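PDB 2NLV: XisI protein-like, which is of unknown biochemical function but belongs to the XisI family, whose namesake is linked to site-specific recombination of nitrogen-fixation genes in cyanobacteria. Local coordinates for residues A[6-11]-A[88-93]; A[11-16]-A[33-38]; A[27-32]-A[48-53]; A[44-49]-A[57-62]; A[94-99]-A[107-112]. One frame throughout, in Å; residues are numbered along the deposited sequence.

Contact 1 of 5, residues A[6-11]-A[88-93]; sequences VKYQEL and GVPRED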
# COMPACT_ATOMS: atom_id res chain seq x y z
N VAL A 6 7.66 -11.03 -15.45
CA VAL A 6 6.24 -11.06 -15.73
C VAL A 6 5.58 -12.27 -15.12
O VAL A 6 4.47 -12.21 -14.60
CB VAL A 6 6.02 -10.95 -17.25
CG1 VAL A 6 4.57 -11.28 -17.64
CG2 VAL A 6 6.48 -9.59 -17.71
N LYS A 7 6.27 -13.40 -15.13
CA LYS A 7 5.75 -14.57 -14.44
C LYS A 7 5.42 -14.28 -13.00
O LYS A 7 4.34 -14.61 -12.47
CB LYS A 7 6.73 -15.76 -14.53
CG LYS A 7 6.30 -16.99 -13.76
CD LYS A 7 7.45 -18.00 -13.70
CE LYS A 7 7.69 -18.69 -15.01
NZ LYS A 7 8.80 -19.77 -14.88
N TYR A 8 6.39 -13.69 -12.29
CA TYR A 8 6.21 -13.37 -10.89
C TYR A 8 5.13 -12.33 -10.68
O TYR A 8 4.36 -12.39 -9.72
CB TYR A 8 7.50 -12.94 -10.21
CG TYR A 8 8.58 -13.99 -10.12
CD1 TYR A 8 8.39 -15.29 -10.55
CD2 TYR A 8 9.82 -13.67 -9.59
CE1 TYR A 8 9.41 -16.23 -10.43
CE2 TYR A 8 10.82 -14.63 -9.51
CZ TYR A 8 10.58 -15.90 -9.95
OH TYR A 8 11.62 -16.81 -9.90
N GLN A 9 5.09 -11.29 -11.51
CA GLN A 9 4.00 -10.29 -11.41
C GLN A 9 2.64 -10.99 -11.48
O GLN A 9 1.73 -10.68 -10.70
CB GLN A 9 4.12 -9.23 -12.53
CG GLN A 9 5.32 -8.35 -12.40
CD GLN A 9 5.54 -7.47 -13.59
OE1 GLN A 9 5.14 -7.79 -14.70
NE2 GLN A 9 6.23 -6.34 -13.36
N GLU A 10 2.47 -11.83 -12.48
CA GLU A 10 1.17 -12.50 -12.64
C GLU A 10 0.81 -13.37 -11.46
O GLU A 10 -0.36 -13.36 -10.97
CB GLU A 10 1.20 -13.35 -13.90
CG GLU A 10 1.11 -12.53 -15.14
CD GLU A 10 -0.26 -11.87 -15.27
OE1 GLU A 10 -1.27 -12.56 -15.05
OE2 GLU A 10 -0.31 -10.68 -15.59
N LEU A 11 1.77 -14.14 -10.98
CA LEU A 11 1.51 -14.99 -9.84
C LEU A 11 1.14 -14.19 -8.62
O LEU A 11 0.22 -14.54 -7.88
CB LEU A 11 2.69 -15.91 -9.56
CG LEU A 11 2.98 -16.99 -10.57
CD1 LEU A 11 4.28 -17.76 -10.24
CD2 LEU A 11 1.78 -17.96 -10.66
N GLY A 88 5.25 -22.48 -8.61
CA GLY A 88 6.42 -22.50 -9.47
C GLY A 88 7.51 -21.50 -9.14
O GLY A 88 8.46 -21.34 -9.91
N VAL A 89 7.40 -20.76 -8.04
CA VAL A 89 8.43 -19.82 -7.65
C VAL A 89 9.55 -20.52 -6.90
O VAL A 89 9.26 -21.15 -5.89
CB VAL A 89 7.87 -18.62 -6.84
CG1 VAL A 89 9.00 -17.62 -6.50
CG2 VAL A 89 6.79 -17.91 -7.65
N PRO A 90 10.81 -20.38 -7.37
CA PRO A 90 11.89 -20.99 -6.54
C PRO A 90 11.94 -20.43 -5.13
O PRO A 90 11.81 -19.21 -4.96
CB PRO A 90 13.17 -20.61 -7.32
CG PRO A 90 12.72 -20.15 -8.63
CD PRO A 90 11.34 -19.65 -8.54
N ARG A 91 12.24 -21.24 -4.12
CA ARG A 91 12.41 -20.73 -2.73
C ARG A 91 13.42 -19.65 -2.66
O ARG A 91 13.30 -18.65 -1.95
CB ARG A 91 12.90 -21.87 -1.88
CG ARG A 91 11.80 -22.79 -1.62
CD ARG A 91 12.22 -24.13 -1.07
NE ARG A 91 11.01 -24.86 -0.73
CZ ARG A 91 10.20 -24.51 0.27
NH1 ARG A 91 10.47 -23.48 1.07
NH2 ARG A 91 9.11 -25.22 0.47
N GLU A 92 14.46 -19.83 -3.40
CA GLU A 92 15.53 -18.85 -3.35
C GLU A 92 15.17 -17.44 -3.91
O GLU A 92 15.88 -16.45 -3.70
CB GLU A 92 16.80 -19.40 -4.01
CG GLU A 92 16.64 -19.74 -5.45
CD GLU A 92 16.23 -21.22 -5.70
OE1 GLU A 92 15.57 -21.99 -4.86
OE2 GLU A 92 16.61 -21.63 -6.82
N ASP A 93 14.04 -17.37 -4.63
CA ASP A 93 13.56 -16.12 -5.19
C ASP A 93 12.42 -15.49 -4.38
O ASP A 93 11.77 -14.56 -4.85
CB ASP A 93 13.08 -16.25 -6.62
CG ASP A 93 14.20 -16.32 -7.63
OD1 ASP A 93 15.38 -16.19 -7.23
OD2 ASP A 93 13.92 -16.48 -8.84
O HOH W 1 7.69 -21.63 -13.05
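A tyrosine–aspartate hydrogen bond set beside a small apolar patch joins helix 2-21 to the loop that leads from helix 80-86 into strand 94-96. Tyr8 leaves its helix with CG beside the backbone N (chi1 -65°), and its ring reaches across so that OH donates to Asp93 OD2 at 2.6 Å. The oxygen lies in the ring plane and uses its anti lone pair, while the carboxylate is turned 70° from the ring. Val89 CG1 sits over one face of that ring, 4.2 Å from Tyr8 CZ, and Pro90 CD comes obliquely within 3.2 Å of Tyr8 OH. The other Val89 methyl, CG2, slides past Leu11 CD1 at 3.6 Å, so the branched valine serves both helix residues. Gly88 closes the preceding helix in a Schellman motif; its phi of 115° suits glycine, and its carbonyl O is joined to Lys7 NZ through a water. Ile69 on strand 68-74 touches both Tyr8 and Val89, which places the contact against the sheet. Tyrosine offers here both a wide apolar ring and a distant donor, and the short bond to a carboxylate acceptor would probably favour an ionised Asp93 and polarise the phenol.

Contact 2 of 5, residues A[11-16]-A[33-38]; sequences LVKKLL and LILDTE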
# COMPACT_ATOMS: atom_id res chain seq x y z
N LEU A 11 1.77 -14.14 -10.98
CA LEU A 11 1.51 -14.99 -9.84
C LEU A 11 1.14 -14.19 -8.62
O LEU A 11 0.22 -14.54 -7.88
CB LEU A 11 2.69 -15.91 -9.56
CG LEU A 11 2.98 -16.99 -10.57
CD1 LEU A 11 4.28 -17.76 -10.24
CD2 LEU A 11 1.78 -17.96 -10.66
N VAL A 12 1.84 -13.10 -8.35
CA VAL A 12 1.54 -12.28 -7.19
C VAL A 12 0.16 -11.67 -7.33
O VAL A 12 -0.62 -11.69 -6.37
CB VAL A 12 2.62 -11.16 -7.01
CG1 VAL A 12 2.13 -10.02 -6.15
CG2 VAL A 12 3.95 -11.78 -6.51
N LYS A 13 -0.14 -11.16 -8.50
CA LYS A 13 -1.51 -10.59 -8.67
C LYS A 13 -2.60 -11.64 -8.56
O LYS A 13 -3.64 -11.36 -7.92
CB LYS A 13 -1.62 -9.85 -10.00
CG LYS A 13 -0.75 -8.63 -10.15
CD LYS A 13 -0.83 -8.12 -11.59
CE LYS A 13 0.13 -7.05 -11.86
NZ LYS A 13 0.05 -6.80 -13.34
N LYS A 14 -2.37 -12.86 -9.05
CA LYS A 14 -3.37 -13.90 -8.95
C LYS A 14 -3.59 -14.29 -7.51
O LYS A 14 -4.73 -14.46 -7.03
CB LYS A 14 -2.87 -15.14 -9.70
CG LYS A 14 -3.68 -16.45 -9.49
CD LYS A 14 -3.19 -17.59 -10.41
N LEU A 15 -2.51 -14.53 -6.74
CA LEU A 15 -2.62 -14.88 -5.30
C LEU A 15 -3.34 -13.79 -4.55
O LEU A 15 -4.28 -14.07 -3.82
CB LEU A 15 -1.23 -15.10 -4.60
CG LEU A 15 -1.21 -15.55 -3.12
CD1 LEU A 15 0.03 -16.42 -2.73
CD2 LEU A 15 -1.32 -14.35 -2.16
N LEU A 16 -2.88 -12.54 -4.70
CA LEU A 16 -3.53 -11.48 -3.94
C LEU A 16 -5.00 -11.38 -4.24
O LEU A 16 -5.84 -11.18 -3.37
CB LEU A 16 -2.89 -10.09 -4.20
CG LEU A 16 -1.56 -9.91 -3.52
CD1 LEU A 16 -0.97 -8.58 -3.93
CD2 LEU A 16 -1.72 -9.96 -1.98
N LEU A 33 -7.32 -3.57 -3.60
CA LEU A 33 -6.23 -4.23 -4.27
C LEU A 33 -5.36 -3.14 -4.88
O LEU A 33 -5.82 -2.36 -5.72
CB LEU A 33 -6.77 -5.15 -5.36
CG LEU A 33 -7.16 -6.51 -4.88
CD1 LEU A 33 -7.76 -7.24 -6.09
CD2 LEU A 33 -5.96 -7.33 -4.40
N ILE A 34 -4.17 -3.01 -4.35
CA ILE A 34 -3.25 -1.93 -4.69
C ILE A 34 -2.12 -2.57 -5.47
O ILE A 34 -1.21 -3.18 -4.87
CB ILE A 34 -2.73 -1.20 -3.44
CG1 ILE A 34 -3.89 -0.67 -2.59
CG2 ILE A 34 -1.80 -0.06 -3.86
CD1 ILE A 34 -3.55 0.07 -1.39
N LEU A 35 -2.17 -2.43 -6.78
CA LEU A 35 -1.25 -3.12 -7.65
C LEU A 35 -0.52 -2.09 -8.48
O LEU A 35 -1.08 -1.49 -9.41
CB LEU A 35 -1.96 -4.16 -8.55
CG LEU A 35 -2.99 -5.09 -7.85
CD1 LEU A 35 -3.81 -5.90 -8.80
CD2 LEU A 35 -2.30 -5.98 -6.79
N ASP A 36 0.73 -1.82 -8.13
CA ASP A 36 1.64 -0.97 -8.92
C ASP A 36 2.63 -1.83 -9.67
O ASP A 36 3.58 -2.33 -9.10
CB ASP A 36 2.28 0.01 -7.97
CG ASP A 36 3.26 0.90 -8.64
OD1 ASP A 36 3.60 0.71 -9.85
OD2 ASP A 36 3.63 1.87 -7.96
N THR A 37 2.39 -2.03 -10.96
CA THR A 37 3.23 -2.89 -11.77
C THR A 37 4.46 -2.20 -12.32
O THR A 37 5.37 -2.85 -12.81
CB THR A 37 2.48 -3.44 -12.96
OG1 THR A 37 1.88 -2.36 -13.67
CG2 THR A 37 1.41 -4.42 -12.47
N GLU A 38 4.48 -0.89 -12.27
CA GLU A 38 5.70 -0.15 -12.66
C GLU A 38 6.80 -0.23 -11.60
O GLU A 38 7.97 -0.40 -11.91
CB GLU A 38 5.39 1.31 -12.98
CG GLU A 38 4.50 1.44 -14.20
CD GLU A 38 5.08 0.84 -15.47
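Neither segment carries an aromatic ring, and the flat group is the carboxylate of Asp36, whose side chain leaves the strand away from helix 2-21. A weak bond from Glu38 N reaches its OD1, whereas OD2 meets Arg39 in a salt bridge and accepts from Leu35 N of the second subunit, which suits an acidic residue. Leu35 leaves the strand toward the helix, while Leu33 starts off to one side and only its tip comes near. Leu16 CD1 and Leu35 CD2 slide past each other in opposite directions, 4.1 Å apart, and Leu33 CD2 lies at the same 4.1 Å from Leu16 CB. This is helix-on-sheet packing: the axes of 11-16 and 33-36 run 175° apart, nearly antiparallel, at 10.3 Å, a gap suited to leucine branches. Tyr42 and Phe62, on other strands of the sheet, also touch Leu16. Thr37, just past the strand's end, is crossed at about a right angle by Lys13, extended beyond CG. Lys13 CE and NZ come 3.0 and 2.9 Å from Thr37 CG2, so close that this Thr37 conformer and this lysine position are probably not occupied together. With OG1 in the crowded position (chi1 52°), Thr37 turns CG2 toward the lysine tip.

Contact 3 of 5, residues A[27-32]-A[48-53]; sequences QDVEVQ and GWQGLN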
# COMPACT_ATOMS: atom_id res chain seq x y z
N GLN A 27 -19.71 -4.30 4.66
CA GLN A 27 -19.91 -3.33 3.57
C GLN A 27 -19.31 -1.92 3.86
O GLN A 27 -19.03 -1.15 2.93
CB GLN A 27 -21.41 -3.20 3.26
N ASP A 28 -19.10 -1.60 5.13
CA ASP A 28 -18.43 -0.33 5.53
C ASP A 28 -16.91 -0.39 5.48
O ASP A 28 -16.23 0.61 5.86
CB ASP A 28 -18.87 0.04 6.94
CG ASP A 28 -20.39 0.30 7.04
OD1 ASP A 28 -20.95 0.88 6.10
OD2 ASP A 28 -21.02 -0.07 8.06
N VAL A 29 -16.39 -1.56 5.06
CA VAL A 29 -14.97 -1.71 4.88
C VAL A 29 -14.66 -2.11 3.43
O VAL A 29 -15.12 -3.13 2.96
CB VAL A 29 -14.38 -2.70 5.92
CG1 VAL A 29 -12.94 -2.98 5.64
CG2 VAL A 29 -14.51 -2.05 7.35
N GLU A 30 -13.91 -1.29 2.73
CA GLU A 30 -13.48 -1.59 1.39
C GLU A 30 -12.39 -2.66 1.43
O GLU A 30 -11.63 -2.77 2.42
CB GLU A 30 -12.91 -0.34 0.72
CG GLU A 30 -13.94 0.77 0.51
CD GLU A 30 -13.33 2.01 -0.10
OE1 GLU A 30 -12.10 2.26 0.10
OE2 GLU A 30 -14.09 2.72 -0.80
N VAL A 31 -12.36 -3.46 0.37
CA VAL A 31 -11.22 -4.28 0.02
C VAL A 31 -10.46 -3.60 -1.11
O VAL A 31 -10.97 -3.45 -2.24
CB VAL A 31 -11.74 -5.62 -0.51
CG1 VAL A 31 -10.61 -6.39 -1.23
CG2 VAL A 31 -12.42 -6.39 0.57
N GLN A 32 -9.26 -3.15 -0.80
CA GLN A 32 -8.42 -2.49 -1.77
C GLN A 32 -7.35 -3.41 -2.29
O GLN A 32 -6.56 -3.97 -1.53
CB GLN A 32 -7.76 -1.24 -1.19
CG GLN A 32 -8.74 -0.20 -0.66
CD GLN A 32 -8.11 1.15 -0.47
OE1 GLN A 32 -6.90 1.32 -0.62
NE2 GLN A 32 -8.96 2.16 -0.17
N GLY A 48 -11.73 1.33 6.04
CA GLY A 48 -13.06 1.82 6.31
C GLY A 48 -13.30 2.07 7.77
O GLY A 48 -12.39 2.47 8.48
N TRP A 49 -14.51 1.81 8.24
CA TRP A 49 -14.97 2.11 9.57
C TRP A 49 -15.83 0.96 10.06
O TRP A 49 -16.64 0.39 9.30
CB TRP A 49 -15.73 3.44 9.60
CG TRP A 49 -14.85 4.55 9.30
CD1 TRP A 49 -14.53 5.03 8.04
CD2 TRP A 49 -14.07 5.28 10.22
NE1 TRP A 49 -13.62 6.01 8.15
CE2 TRP A 49 -13.29 6.20 9.46
CE3 TRP A 49 -13.97 5.30 11.60
CZ2 TRP A 49 -12.45 7.11 10.04
CZ3 TRP A 49 -13.11 6.18 12.18
CH2 TRP A 49 -12.35 7.08 11.38
N GLN A 50 -15.63 0.65 11.33
CA GLN A 50 -16.58 -0.20 12.08
C GLN A 50 -17.07 0.67 13.19
O GLN A 50 -16.37 0.90 14.18
CB GLN A 50 -15.83 -1.41 12.66
CG GLN A 50 -15.52 -2.48 11.55
CD GLN A 50 -14.61 -3.69 11.98
OE1 GLN A 50 -14.20 -4.47 11.11
NE2 GLN A 50 -14.30 -3.84 13.29
N GLY A 51 -18.24 1.27 13.01
CA GLY A 51 -18.63 2.31 13.92
C GLY A 51 -17.60 3.41 13.95
O GLY A 51 -17.22 3.87 12.87
N LEU A 52 -17.14 3.90 15.10
CA LEU A 52 -16.15 4.91 15.21
C LEU A 52 -14.73 4.36 15.23
O LEU A 52 -13.81 5.12 15.43
CB LEU A 52 -16.40 5.75 16.46
CG LEU A 52 -17.77 6.44 16.51
CD1 LEU A 52 -17.87 7.18 17.88
CD2 LEU A 52 -17.99 7.36 15.29
N ASN A 53 -14.58 3.07 14.97
CA ASN A 53 -13.25 2.47 14.87
C ASN A 53 -12.71 2.46 13.47
O ASN A 53 -13.35 1.92 12.58
CB ASN A 53 -13.29 1.02 15.36
CG ASN A 53 -13.85 0.94 16.77
OD1 ASN A 53 -13.18 1.30 17.74
ND2 ASN A 53 -15.12 0.56 16.87
O HOH W 2 -20.02 0.85 10.95
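Trp49 N donates to Asp28 O at 3.2 Å in a fairly straight bond (165° at the hydrogen), although the donor stands 35° above the carbonyl plane. The same oxygen receives a CA-H...O contact from Gly48 CA at 3.4 Å. Beside it, Val29 CG2 rests 3.8 Å from Trp49 O and 4.3 Å from Gln50 CG, while Asp28 CB approaches that tryptophan carbonyl to 3.3 Å. Val29 and Gly48 form an antiparallel non-hydrogen-bonded pair where the chain turns a corner between strands 41-47 and 49-50; glycine is needed because a CB would run into Asp28 O and Val29 CA. Next comes a type II' turn from Gln50 to Asn53, with Gly51 accepting the positive phi. Gln50 O is gripped twice by Asn53, through its backbone N and through ND2 at 3.0 Å, the latter in the carbonyl plane. A water links Asp28 OD2 to Gly51 N. Farther out, Trp49 NE1 donates to Gly97 O of the second subunit, and Glu30 forms a salt bridge with Lys65 of that subunit.

Contact 4 of 5, residues A[44-49]-A[57-62]; sequences WMNVGW and RCVIHF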
# COMPACT_ATOMS: atom_id res chain seq x y z
N TRP A 44 -3.00 -6.07 -0.55
CA TRP A 44 -4.40 -6.18 -0.23
C TRP A 44 -4.62 -5.52 1.11
O TRP A 44 -4.04 -5.91 2.10
CB TRP A 44 -4.85 -7.61 -0.19
CG TRP A 44 -6.24 -7.74 0.50
CD1 TRP A 44 -7.24 -6.79 0.56
CD2 TRP A 44 -6.70 -8.84 1.21
NE1 TRP A 44 -8.30 -7.26 1.30
CE2 TRP A 44 -7.99 -8.54 1.70
CE3 TRP A 44 -6.17 -10.07 1.48
CZ2 TRP A 44 -8.73 -9.44 2.47
CZ3 TRP A 44 -6.94 -10.98 2.26
CH2 TRP A 44 -8.15 -10.66 2.74
N MSE A 45 -5.41 -4.47 1.10
CA MSE A 45 -5.79 -3.73 2.33
C MSE A 45 -7.27 -3.74 2.62
O MSE A 45 -8.13 -3.93 1.73
CB MSE A 45 -5.40 -2.25 2.28
CG MSE A 45 -3.92 -1.95 2.20
SE MSE A 45 -3.61 -0.12 2.65
CE MSE A 45 -4.01 -0.26 4.54
N ASN A 46 -7.62 -3.56 3.87
CA ASN A 46 -9.00 -3.26 4.24
C ASN A 46 -9.01 -1.84 4.77
O ASN A 46 -8.18 -1.47 5.57
CB ASN A 46 -9.52 -4.16 5.37
CG ASN A 46 -9.64 -5.60 4.97
OD1 ASN A 46 -9.30 -6.49 5.76
ND2 ASN A 46 -10.15 -5.83 3.78
N VAL A 47 -9.92 -1.01 4.26
CA VAL A 47 -9.98 0.39 4.58
C VAL A 47 -11.42 0.83 4.83
O VAL A 47 -12.27 0.70 3.96
CB VAL A 47 -9.38 1.28 3.47
CG1 VAL A 47 -9.48 2.76 3.81
CG2 VAL A 47 -7.90 0.92 3.18
N GLY A 48 -11.73 1.33 6.04
CA GLY A 48 -13.06 1.82 6.31
C GLY A 48 -13.30 2.07 7.77
O GLY A 48 -12.39 2.47 8.48
N TRP A 49 -14.51 1.81 8.24
CA TRP A 49 -14.97 2.11 9.57
C TRP A 49 -15.83 0.96 10.06
O TRP A 49 -16.64 0.39 9.30
CB TRP A 49 -15.73 3.44 9.60
CG TRP A 49 -14.85 4.55 9.30
CD1 TRP A 49 -14.53 5.03 8.04
CD2 TRP A 49 -14.07 5.28 10.22
NE1 TRP A 49 -13.62 6.01 8.15
CE2 TRP A 49 -13.29 6.20 9.46
CE3 TRP A 49 -13.97 5.30 11.60
CZ2 TRP A 49 -12.45 7.11 10.04
CZ3 TRP A 49 -13.11 6.18 12.18
CH2 TRP A 49 -12.35 7.08 11.38
N ARG A 57 -5.69 -1.43 7.36
CA ARG A 57 -4.74 -2.49 7.57
C ARG A 57 -4.41 -3.17 6.29
O ARG A 57 -5.24 -3.34 5.43
CB ARG A 57 -5.29 -3.49 8.56
CG ARG A 57 -6.58 -4.06 8.16
CD ARG A 57 -7.25 -4.76 9.32
NE ARG A 57 -6.59 -6.02 9.64
CZ ARG A 57 -6.92 -7.21 9.13
NH1 ARG A 57 -7.88 -7.36 8.22
NH2 ARG A 57 -6.24 -8.29 9.52
N CYS A 58 -3.16 -3.53 6.19
CA CYS A 58 -2.67 -4.28 5.09
C CYS A 58 -2.62 -5.74 5.48
O CYS A 58 -1.91 -6.09 6.40
CB CYS A 58 -1.31 -3.78 4.65
SG CYS A 58 -0.72 -4.77 3.21
N VAL A 59 -3.39 -6.57 4.78
CA VAL A 59 -3.46 -7.98 5.09
C VAL A 59 -2.27 -8.76 4.51
O VAL A 59 -1.68 -9.54 5.18
CB VAL A 59 -4.77 -8.60 4.64
CG1 VAL A 59 -4.83 -10.08 5.10
CG2 VAL A 59 -5.97 -7.75 5.17
N ILE A 60 -1.95 -8.52 3.25
CA ILE A 60 -0.72 -9.04 2.64
C ILE A 60 -0.11 -7.98 1.74
O ILE A 60 -0.80 -7.20 1.10
CB ILE A 60 -0.92 -10.29 1.78
CG1 ILE A 60 -1.55 -11.41 2.59
CG2 ILE A 60 0.44 -10.75 1.19
CD1 ILE A 60 -1.83 -12.65 1.80
N HIS A 61 1.21 -8.01 1.70
CA HIS A 61 1.98 -7.11 0.82
C HIS A 61 3.13 -7.90 0.22
O HIS A 61 3.91 -8.52 0.95
CB HIS A 61 2.49 -5.95 1.66
CG HIS A 61 3.34 -4.93 0.97
ND1 HIS A 61 3.51 -3.69 1.52
CD2 HIS A 61 4.08 -4.93 -0.17
CE1 HIS A 61 4.31 -2.95 0.75
NE2 HIS A 61 4.69 -3.69 -0.27
N PHE A 62 3.24 -7.88 -1.12
CA PHE A 62 4.40 -8.38 -1.87
C PHE A 62 5.06 -7.27 -2.64
O PHE A 62 4.36 -6.49 -3.28
CB PHE A 62 3.97 -9.41 -2.88
CG PHE A 62 3.43 -10.66 -2.32
CD1 PHE A 62 4.29 -11.64 -1.85
CD2 PHE A 62 2.08 -10.93 -2.43
CE1 PHE A 62 3.76 -12.88 -1.40
CE2 PHE A 62 1.56 -12.16 -1.98
CZ PHE A 62 2.43 -13.08 -1.49
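An antiparallel pair of strands, 41-47 and 53-65, is interrupted here by a classic beta bulge, in which Val59 and Ile60 together face Trp44. Trp44 N donates to Ile60 O at 3.0 Å and Trp44 O accepts from Val59 N at 2.8 Å; beyond the bulge, Asn46 and Arg57 exchange two backbone bonds. Trp44, with CG anti to its N (chi1 166°), turns one face of its indole to Val59, whose CB lies 4.0 Å from the centroid of the Trp44 six-membered ring (CH-pi); Val59 CG1 is 3.7 Å from Trp44 CZ3. An alanine in place of Trp44 would remove the indole and would probably leave Val59 without its apolar platform. On the same face Arg57 NH1 makes a weak bond to Asn46 OD1, while Asn46 ND2 is held by Asp23. On the other, Met45 (selenomethionine) sets CG 4.0 Å from Cys58 CB and bends at its last torsion, bringing its CE 3.4 Å from Arg57 C. The extra residue opposite Trp44 shifts the register by one, as in classic bulges of antiparallel sheets.

Contact 5 of 5, residues A[94-99]-A[107-112]; sequences IVLGLQ and TDYGVA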
# COMPACT_ATOMS: atom_id res chain seq x y z
N ILE A 94 12.22 -16.01 -3.17
CA ILE A 94 11.31 -15.40 -2.19
C ILE A 94 12.13 -14.87 -1.02
O ILE A 94 13.00 -15.58 -0.52
CB ILE A 94 10.27 -16.43 -1.74
CG1 ILE A 94 9.40 -16.79 -2.93
CG2 ILE A 94 9.38 -15.82 -0.67
CD1 ILE A 94 8.61 -18.09 -2.73
N VAL A 95 11.91 -13.64 -0.63
CA VAL A 95 12.58 -13.05 0.52
C VAL A 95 11.56 -12.77 1.57
O VAL A 95 10.55 -12.06 1.28
CB VAL A 95 13.39 -11.79 0.14
CG1 VAL A 95 14.11 -11.18 1.39
CG2 VAL A 95 14.42 -12.09 -0.99
N LEU A 96 11.76 -13.24 2.80
CA LEU A 96 10.86 -12.95 3.89
C LEU A 96 11.18 -11.61 4.51
O LEU A 96 11.90 -11.51 5.50
CB LEU A 96 10.89 -14.08 4.90
CG LEU A 96 10.45 -15.45 4.38
CD1 LEU A 96 10.44 -16.44 5.57
CD2 LEU A 96 9.07 -15.39 3.75
N GLY A 97 10.72 -10.55 3.88
CA GLY A 97 10.92 -9.18 4.35
C GLY A 97 10.32 -8.97 5.72
O GLY A 97 10.85 -8.19 6.52
N LEU A 98 9.28 -9.73 6.07
CA LEU A 98 8.67 -9.69 7.37
C LEU A 98 9.46 -10.43 8.47
O LEU A 98 9.00 -10.43 9.63
CB LEU A 98 7.20 -10.14 7.28
CG LEU A 98 6.91 -11.61 7.09
CD1 LEU A 98 5.37 -11.72 6.83
CD2 LEU A 98 7.73 -12.44 6.08
N GLN A 99 10.59 -11.07 8.13
CA GLN A 99 11.57 -11.61 9.08
C GLN A 99 12.76 -10.66 9.13
O GLN A 99 13.04 -9.93 8.18
CB GLN A 99 12.03 -12.98 8.62
CG GLN A 99 11.04 -14.14 8.85
CD GLN A 99 10.49 -14.24 10.27
OE1 GLN A 99 11.17 -13.94 11.26
NE2 GLN A 99 9.25 -14.71 10.36
N THR A 107 16.51 -19.05 6.63
CA THR A 107 15.14 -19.47 6.35
C THR A 107 15.14 -20.51 5.23
O THR A 107 16.13 -20.78 4.56
CB THR A 107 14.25 -18.25 5.95
OG1 THR A 107 14.67 -17.72 4.67
CG2 THR A 107 14.26 -17.23 7.01
N ASP A 108 13.92 -20.98 4.95
CA ASP A 108 13.71 -21.88 3.84
C ASP A 108 13.77 -21.19 2.48
O ASP A 108 13.81 -21.86 1.42
CB ASP A 108 12.37 -22.63 4.02
CG ASP A 108 12.42 -23.71 5.09
OD1 ASP A 108 13.49 -24.25 5.36
OD2 ASP A 108 11.33 -24.01 5.64
N TYR A 109 13.79 -19.86 2.48
CA TYR A 109 13.65 -19.08 1.25
C TYR A 109 14.95 -18.42 0.89
O TYR A 109 15.99 -19.09 0.91
CB TYR A 109 12.47 -18.14 1.40
CG TYR A 109 11.25 -18.92 1.76
CD1 TYR A 109 10.49 -19.57 0.76
CD2 TYR A 109 10.87 -19.11 3.11
CE1 TYR A 109 9.40 -20.34 1.10
CE2 TYR A 109 9.74 -19.88 3.44
CZ TYR A 109 9.04 -20.49 2.42
OH TYR A 109 7.96 -21.33 2.72
N GLY A 110 14.94 -17.13 0.53
CA GLY A 110 16.09 -16.49 -0.07
C GLY A 110 16.49 -15.19 0.55
O GLY A 110 15.92 -14.76 1.55
N VAL A 111 17.49 -14.57 -0.06
CA VAL A 111 17.98 -13.28 0.39
C VAL A 111 18.06 -12.39 -0.82
O VAL A 111 17.98 -12.84 -1.95
CB VAL A 111 19.36 -13.39 1.03
CG1 VAL A 111 19.27 -14.22 2.30
CG2 VAL A 111 20.40 -13.95 0.03
N ALA A 112 18.26 -11.10 -0.61
CA ALA A 112 18.53 -10.19 -1.75
C ALA A 112 19.79 -10.69 -2.57
O ALA A 112 19.86 -10.84 -3.79
CB ALA A 112 18.69 -8.73 -1.15
OXT ALA A 112 20.82 -11.11 -2.07
O HOH W 3 13.94 -15.07 3.37
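The C-terminal tail folds back on strand 94-96, entering through an ST turn at Thr107, with Leu96 at the centre of an inverse gamma turn. Among direct polar links, Gly110 N donates to Ile94 O at 2.7 Å; the donor lies almost exactly on the C=O axis, yet the bond is bent at the hydrogen (132°). Glycine fits because a CB at Gly110 would come tight against that carbonyl. In the ST turn, Thr107 OG1 accepts from Tyr109 N at 3.2 Å, and it also bonds Arg104 O. Apolar contacts centre on Tyr109, whose ring is met obliquely on its two sides, CD1 by Ile94 CB at 4.0 Å and CD2 by Leu96 CD1 at 3.7 Å. Its OH hydrogen-bonds Glu82 OE2 on helix 80-86. A serine here would lack the ring and the distant hydroxyl, and would probably loosen the tail from both the strand and that helix. Val95 has its CG2 3.7 Å from Val111 C, so a branched residue packs against the tail's backbone. Solvent supplies the last kind of link: one water accepts from Leu96 N and donates to Thr107 OG1 and, at 2.7 Å, to Gly110 O.

Contacts 1 and 2 lie along one helix, 2-21, share Leu11 and have centres 12 Å apart. From contact 2 the packing runs on into contact 4, with Leu15 CD2 3.6 Å from Phe62 CE2. Contacts 3 and 4 share Gly48 and Trp49, and strands 29-36 and 41-47 pair between them, Glu30 N lying 2.9 Å from Val47 O in a probable hydrogen bond. On the other side of the chain's centre from contact 3, contact 1 touches contact 5 where Val89 CG1 meets Ile94 CG1 at 3.7 Å. Within one chain, contacts 3 and 5 stay about 17 Å apart at their nearest atoms, but the dimer brings them together: Trp49 of one subunit bonds Gly97 of the other.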